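Local coordinates for protein ferulic acid decarboxylase 1 (Candida dubliniensis, PDB 4ZAD) that catalyses the prenylated-FMN-dependent decarboxylation of aromatic acrylic acids, probably including ferulic, p-coumaric and cinnamic acid, to the corresponding vinyl compounds, at residues T173-A178 against Q250-V255. Sequence-based numbering, arbitrary orientation.
Sequences TNWSIA and QAVPVV. With MN (manganese (II) ion), chain C; K (potassium ion), chain D; 4LU (1-deoxy-5-O-phosphono-1-(3,3,4,5-tetramethyl-9,11-dioxo-2,3,8,9,10,11-hexahydro-7H-quinolino[1,8-fg]pteridin-12-ium-7-y l)-D-ribitol), chain E.
Trp175 reaches Val252 and Val254 with the far corner of its indole: CH2 lies 4.4 Å from Val254 CG1 and 4.5 Å from Val252 CG1. Both methyls sit at the ring edge, close to its plane, and neither lies over a face. The ring bridges backbones whose nearest CA atoms, those of Trp175 and Val252, are 12.7 Å apart. Met162 and Val164 of strand 162-166, antiparallel to 173-176, with Ala241 and Ile244 of helix 240-247, also touch the indole; Ile244 packs on Val252 too. The contact thus joins strand 173-176, in the large antiparallel sheet of the UbiD-family Rift-related region, to the small mixed sheet containing strand 253-256.

Asn174 and the backbone that follows it line the prenylated FMN site. With CG anti to the backbone N (chi1 -163°), the Asn174 amide is carried to metal and phosphate: OD1 binds manganese at 2.1 Å, while ND2 donates to phosphate O2P of the cofactor (2.9 Å, 154°). Glu240 also ligates the manganese. Trp175 O binds potassium at 3.1 Å, alongside the cofactor's O2P and O5' and Glu240. Further along, Ile177 O accepts a hydrogen bond from ribityl O2' (2.9 Å), and Ile177 CG2 packs against flavin C7.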
# COMPACT_ATOMS: atom_id res chain seq x y z
N THR A 173 -15.08 17.06 -33.03
CA THR A 173 -15.98 17.46 -31.95
C THR A 173 -15.57 16.72 -30.72
O THR A 173 -15.70 15.49 -30.66
CB THR A 173 -17.45 17.11 -32.26
OG1 THR A 173 -17.88 17.88 -33.39
CG2 THR A 173 -18.35 17.42 -31.04
N ASN A 174 -15.05 17.45 -29.74
CA ASN A 174 -14.49 16.83 -28.55
C ASN A 174 -15.49 16.82 -27.40
O ASN A 174 -16.14 17.83 -27.15
CB ASN A 174 -13.20 17.53 -28.12
CG ASN A 174 -12.38 16.69 -27.16
OD1 ASN A 174 -11.58 15.85 -27.59
ND2 ASN A 174 -12.58 16.90 -25.86
N TRP A 175 -15.59 15.70 -26.70
CA TRP A 175 -16.41 15.58 -25.48
C TRP A 175 -15.46 15.22 -24.35
O TRP A 175 -14.74 14.20 -24.43
CB TRP A 175 -17.48 14.50 -25.63
CG TRP A 175 -18.60 14.77 -26.63
CD1 TRP A 175 -18.73 15.84 -27.46
CD2 TRP A 175 -19.73 13.91 -26.90
NE1 TRP A 175 -19.87 15.71 -28.22
CE2 TRP A 175 -20.49 14.53 -27.90
CE3 TRP A 175 -20.15 12.69 -26.40
CZ2 TRP A 175 -21.67 13.97 -28.40
CZ3 TRP A 175 -21.31 12.13 -26.90
CH2 TRP A 175 -22.07 12.79 -27.88
N SER A 176 -15.43 16.04 -23.30
CA SER A 176 -14.54 15.77 -22.18
C SER A 176 -15.07 16.31 -20.87
O SER A 176 -16.01 17.08 -20.86
CB SER A 176 -13.19 16.39 -22.44
OG SER A 176 -13.33 17.78 -22.48
N ILE A 177 -14.44 15.90 -19.77
CA ILE A 177 -14.77 16.41 -18.43
C ILE A 177 -13.66 17.32 -18.02
O ILE A 177 -12.50 17.02 -18.25
CB ILE A 177 -14.85 15.31 -17.35
CG1 ILE A 177 -15.93 14.29 -17.67
CG2 ILE A 177 -15.08 15.92 -15.94
CD1 ILE A 177 -15.98 13.15 -16.66
N ALA A 178 -14.03 18.43 -17.41
CA ALA A 178 -13.06 19.35 -16.81
C ALA A 178 -13.85 20.11 -15.80
O ALA A 178 -15.04 20.30 -15.98
CB ALA A 178 -12.44 20.31 -17.85
N GLN A 250 -24.43 1.04 -31.08
CA GLN A 250 -25.58 1.88 -31.33
C GLN A 250 -25.23 3.38 -31.31
O GLN A 250 -24.71 3.88 -30.33
CB GLN A 250 -26.64 1.66 -30.26
CG GLN A 250 -27.85 2.52 -30.54
CD GLN A 250 -28.97 2.30 -29.61
OE1 GLN A 250 -29.14 1.22 -29.04
NE2 GLN A 250 -29.78 3.35 -29.44
N ALA A 251 -25.59 4.09 -32.38
CA ALA A 251 -25.47 5.54 -32.53
C ALA A 251 -26.03 6.33 -31.35
O ALA A 251 -27.21 6.22 -31.05
CB ALA A 251 -26.22 5.98 -33.78
N VAL A 252 -25.22 7.21 -30.75
CA VAL A 252 -25.76 8.12 -29.77
C VAL A 252 -26.74 9.10 -30.42
O VAL A 252 -26.38 9.93 -31.26
CB VAL A 252 -24.69 8.92 -29.01
CG1 VAL A 252 -25.38 9.77 -27.90
CG2 VAL A 252 -23.65 7.97 -28.41
N PRO A 253 -27.99 8.99 -30.04
CA PRO A 253 -28.94 9.97 -30.52
C PRO A 253 -28.64 11.39 -29.98
O PRO A 253 -28.52 11.59 -28.79
CB PRO A 253 -30.27 9.43 -30.00
CG PRO A 253 -29.94 8.59 -28.83
CD PRO A 253 -28.54 8.12 -29.00
N VAL A 254 -28.52 12.36 -30.89
CA VAL A 254 -28.16 13.73 -30.55
C VAL A 254 -29.14 14.74 -31.15
O VAL A 254 -29.79 14.49 -32.18
CB VAL A 254 -26.69 14.13 -31.03
CG1 VAL A 254 -25.59 13.20 -30.45
CG2 VAL A 254 -26.55 14.23 -32.55
N VAL A 255 -29.20 15.90 -30.52
CA VAL A 255 -30.00 17.01 -30.98
C VAL A 255 -29.16 18.28 -31.03
O VAL A 255 -28.17 18.43 -30.31
CB VAL A 255 -31.21 17.19 -30.04
CG1 VAL A 255 -32.12 15.94 -30.08
CG2 VAL A 255 -30.72 17.50 -28.61
MN MN C . -10.71 14.13 -26.68
K K D . -12.20 12.57 -23.74
C9 4LU E . -11.92 13.60 -14.91
C8 4LU E . -13.09 13.24 -14.23
C7 4LU E . -13.66 14.10 -13.28
C10 4LU E . -10.15 16.69 -15.85
C6 4LU E . -12.93 15.36 -12.95
N3 4LU E . -9.43 19.32 -15.92
C2 4LU E . -9.06 18.51 -16.92
C13 4LU E . -14.64 16.99 -12.67
C5 4LU E . -13.47 16.32 -11.98
C1 4LU E . -11.43 17.67 -12.53
O2 4LU E . -8.42 19.01 -17.85
N1 4LU E . -9.42 17.20 -16.88
C4 4LU E . -10.13 18.87 -14.86
O4 4LU E . -10.40 19.75 -14.01
C4A 4LU E . -10.51 17.55 -14.79
N5 4LU E . -11.01 16.86 -13.46
C3 4LU E . -12.60 17.47 -11.81
C12 4LU E . -13.96 15.70 -10.68
C5A 4LU E . -11.67 15.66 -13.67
C7M 4LU E . -14.93 13.77 -12.54
C8M 4LU E . -13.73 11.93 -14.61
C9A 4LU E . -11.30 14.85 -14.77
N10 4LU E . -10.51 15.38 -15.85
C1' 4LU E . -9.61 14.51 -16.63
C2' 4LU E . -10.12 14.48 -18.07
O2' 4LU E . -11.54 14.24 -18.05
C3' 4LU E . -9.39 13.44 -18.92
O3' 4LU E . -7.99 13.77 -19.02
C4' 4LU E . -9.99 13.32 -20.34
O4' 4LU E . -9.09 12.60 -21.18
C5' 4LU E . -10.21 14.70 -20.98
O5' 4LU E . -10.71 14.64 -22.31
P 4LU E . -9.81 14.90 -23.59
O2P 4LU E . -10.93 14.92 -24.63
O3P 4LU E . -8.85 13.69 -23.60
O1P 4LU E . -9.10 16.21 -23.36
O HOH W 1 -9.35 12.47 -25.87
O HOH W 2 -10.34 13.28 -28.83